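Local atomic coordinates of prophenoloxidase b (Marsupenaeus japonicus, PDB entry 3WKY), a protein that is a type 3 copper protein of crustacean hemolymph, the precursor of a phenoloxidase that probably hydroxylates monophenols and oxidises o-diphenols. Residues 196-201 and 616-621. Sequence-based numbering, arbitrary orientation.
With CUO (Cu2-o2 cluster), chain J.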
loop_
_atom_site.group_PDB
_atom_site.type_symbol
_atom_site.label_atom_id
_atom_site.label_comp_id
_atom_site.label_asym_id
_atom_site.label_seq_id
_atom_site.Cartn_x
_atom_site.Cartn_y
_atom_site.Cartn_z
ATOM N N ASN A 196 -15.040 -6.604 36.301
ATOM C CA ASN A 196 -14.474 -5.267 36.227
ATOM C C ASN A 196 -14.113 -4.709 37.607
ATOM O O ASN A 196 -13.087 -4.054 37.757
ATOM C CB ASN A 196 -15.409 -4.320 35.464
ATOM C CG ASN A 196 -15.335 -4.529 33.968
ATOM O OD1 ASN A 196 -14.532 -3.881 33.283
ATOM N ND2 ASN A 196 -16.159 -5.440 33.447
ATOM N N SER A 197 -14.942 -4.992 38.609
ATOM C CA SER A 197 -14.630 -4.586 39.986
ATOM C C SER A 197 -13.413 -5.318 40.543
ATOM O O SER A 197 -12.602 -4.724 41.250
ATOM C CB SER A 197 -15.838 -4.812 40.901
ATOM O OG SER A 197 -16.904 -3.968 40.504
ATOM N N PHE A 198 -13.300 -6.606 40.233
ATOM C CA PHE A 198 -12.124 -7.382 40.625
ATOM C C PHE A 198 -10.857 -6.741 40.054
ATOM O O PHE A 198 -9.833 -6.626 40.726
ATOM C CB PHE A 198 -12.262 -8.830 40.155
ATOM C CG PHE A 198 -10.958 -9.581 40.109
ATOM C CD1 PHE A 198 -10.310 -9.947 41.284
ATOM C CD2 PHE A 198 -10.385 -9.925 38.889
ATOM C CE1 PHE A 198 -9.108 -10.639 41.247
ATOM C CE2 PHE A 198 -9.182 -10.627 38.839
ATOM C CZ PHE A 198 -8.544 -10.983 40.016
ATOM N N HIS A 199 -10.928 -6.311 38.800
ATOM C CA HIS A 199 -9.784 -5.669 38.189
ATOM C C HIS A 199 -9.375 -4.381 38.935
ATOM O O HIS A 199 -8.192 -4.126 39.170
ATOM C CB HIS A 199 -10.103 -5.378 36.723
ATOM C CG HIS A 199 -8.902 -5.088 35.907
ATOM N ND1 HIS A 199 -8.666 -3.857 35.337
ATOM C CD2 HIS A 199 -7.849 -5.869 35.567
ATOM C CE1 HIS A 199 -7.525 -3.889 34.682
ATOM N NE2 HIS A 199 -7.024 -5.104 34.792
ATOM N N TRP A 200 -10.357 -3.566 39.300
ATOM C CA TRP A 200 -10.120 -2.392 40.148
ATOM C C TRP A 200 -9.452 -2.804 41.473
ATOM O O TRP A 200 -8.415 -2.251 41.864
ATOM C CB TRP A 200 -11.465 -1.700 40.377
ATOM C CG TRP A 200 -11.615 -0.689 41.508
ATOM C CD1 TRP A 200 -11.910 -0.960 42.826
ATOM C CD2 TRP A 200 -11.618 0.747 41.389
ATOM N NE1 TRP A 200 -12.047 0.218 43.533
ATOM C CE2 TRP A 200 -11.882 1.277 42.675
ATOM C CE3 TRP A 200 -11.416 1.635 40.322
ATOM C CZ2 TRP A 200 -11.928 2.652 42.925
ATOM C CZ3 TRP A 200 -11.463 3.017 40.573
ATOM C CH2 TRP A 200 -11.719 3.506 41.866
ATOM N N HIS A 201 -10.042 -3.781 42.150
ATOM C CA HIS A 201 -9.472 -4.254 43.410
ATOM C C HIS A 201 -8.050 -4.758 43.266
ATOM O O HIS A 201 -7.183 -4.458 44.105
ATOM C CB HIS A 201 -10.365 -5.319 44.045
ATOM C CG HIS A 201 -11.518 -4.735 44.795
ATOM N ND1 HIS A 201 -11.399 -4.280 46.095
ATOM C CD2 HIS A 201 -12.804 -4.514 44.434
ATOM C CE1 HIS A 201 -12.566 -3.808 46.499
ATOM N NE2 HIS A 201 -13.434 -3.935 45.513
ATOM N N SER A 616 -7.794 -13.818 48.000
ATOM C CA SER A 616 -7.669 -14.552 46.731
ATOM C C SER A 616 -6.199 -14.771 46.377
ATOM O O SER A 616 -5.382 -13.863 46.525
ATOM C CB SER A 616 -8.361 -13.800 45.594
ATOM O OG SER A 616 -8.047 -14.377 44.328
ATOM N N SER A 617 -5.862 -15.967 45.902
ATOM C CA SER A 617 -4.496 -16.254 45.471
ATOM C C SER A 617 -4.072 -15.360 44.290
ATOM O O SER A 617 -2.877 -15.177 44.035
ATOM C CB SER A 617 -4.356 -17.724 45.091
ATOM O OG SER A 617 -5.317 -18.069 44.113
ATOM N N PHE A 618 -5.045 -14.819 43.569
ATOM C CA PHE A 618 -4.732 -13.901 42.464
ATOM C C PHE A 618 -4.353 -12.512 42.990
ATOM O O PHE A 618 -3.696 -11.731 42.288
ATOM C CB PHE A 618 -5.936 -13.752 41.520
ATOM C CG PHE A 618 -6.271 -14.994 40.722
ATOM C CD1 PHE A 618 -5.330 -15.987 40.510
ATOM C CD2 PHE A 618 -7.533 -15.140 40.158
ATOM C CE1 PHE A 618 -5.645 -17.125 39.761
ATOM C CE2 PHE A 618 -7.859 -16.269 39.402
ATOM C CZ PHE A 618 -6.901 -17.265 39.204
ATOM N N CYS A 619 -4.773 -12.206 44.218
ATOM C CA CYS A 619 -4.606 -10.870 44.798
ATOM C C CYS A 619 -3.467 -10.811 45.809
ATOM O O CYS A 619 -2.836 -9.765 46.002
ATOM C CB CYS A 619 -5.900 -10.437 45.492
ATOM S SG CYS A 619 -7.352 -10.380 44.414
ATOM N N GLY A 620 -3.216 -11.930 46.478
ATOM C CA GLY A 620 -2.208 -11.957 47.522
ATOM C C GLY A 620 -2.635 -11.173 48.755
ATOM O O GLY A 620 -3.765 -10.672 48.828
ATOM N N ARG A 621 -1.729 -11.080 49.728
ATOM C CA ARG A 621 -1.965 -10.320 50.955
ATOM C C ARG A 621 -0.947 -9.207 51.045
ATOM O O ARG A 621 0.255 -9.459 50.955
ATOM C CB ARG A 621 -1.822 -11.207 52.196
ATOM C CG ARG A 621 -2.832 -12.328 52.316
ATOM C CD ARG A 621 -2.762 -12.996 53.688
ATOM N NE ARG A 621 -3.817 -12.539 54.595
ATOM C CZ ARG A 621 -3.732 -11.463 55.374
ATOM N NH1 ARG A 621 -2.637 -10.715 55.363
ATOM N NH2 ARG A 621 -4.745 -11.130 56.164
HETATM CU CU1 CUO J . -4.837 -5.213 34.779
HETATM CU CU2 CUO J . -3.428 -3.965 31.709
HETATM O O1 CUO J . -3.598 -4.096 33.680
HETATM O O2 CUO J . -5.109 -3.756 33.082
#
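The Phe198 ring meets the loop 616-621 with its edge, close to its own plane: in the conformer given for Cys619, one of two, Cys619 SG lies 3.6 Å from Phe198 CE1, and Phe618 CB is 4.1 Å from Phe198 CZ. In that conformer the sulfur SG of Cys619 stands 5.0 Å from the centroid of the Phe198 ring and 77° off the ring normal, an edge-on sulfur-aromatic contact. The side chains of Phe618 and Phe198 cross at about a right angle, and Met225 of helix 218-239 touches both. A chi1 of 161° swings the Phe198 ring out from helix 193-205 to the loop. The next residue, His199, leaves the helix in another direction: its NE2 binds CU1 of the dicopper cluster at 2.2 Å, together with His203 and His226, and this bond and the one from ND1 to Val384 O hold the imidazole's rotation. Cluster atom O2 lies in the plane of the His199 ring, at the edge. On the loop side, Ser616 OG accepts from Phe618 N (3.1 Å) in an ST turn, and Ser616 O takes both Cys619 N and Gly620 N. A disulfide to Cys572 tethers Cys619, and Phe618 O accepts from Trp202 NE1 of helix 193-205, though no hydrogen bond joins the two segments themselves. The chemistry is thus mainly apolar, with a sulfur-aromatic part in the given conformer, joining a disulfide-bonded loop of the Ig-like region to the helix that supplies copper ligands.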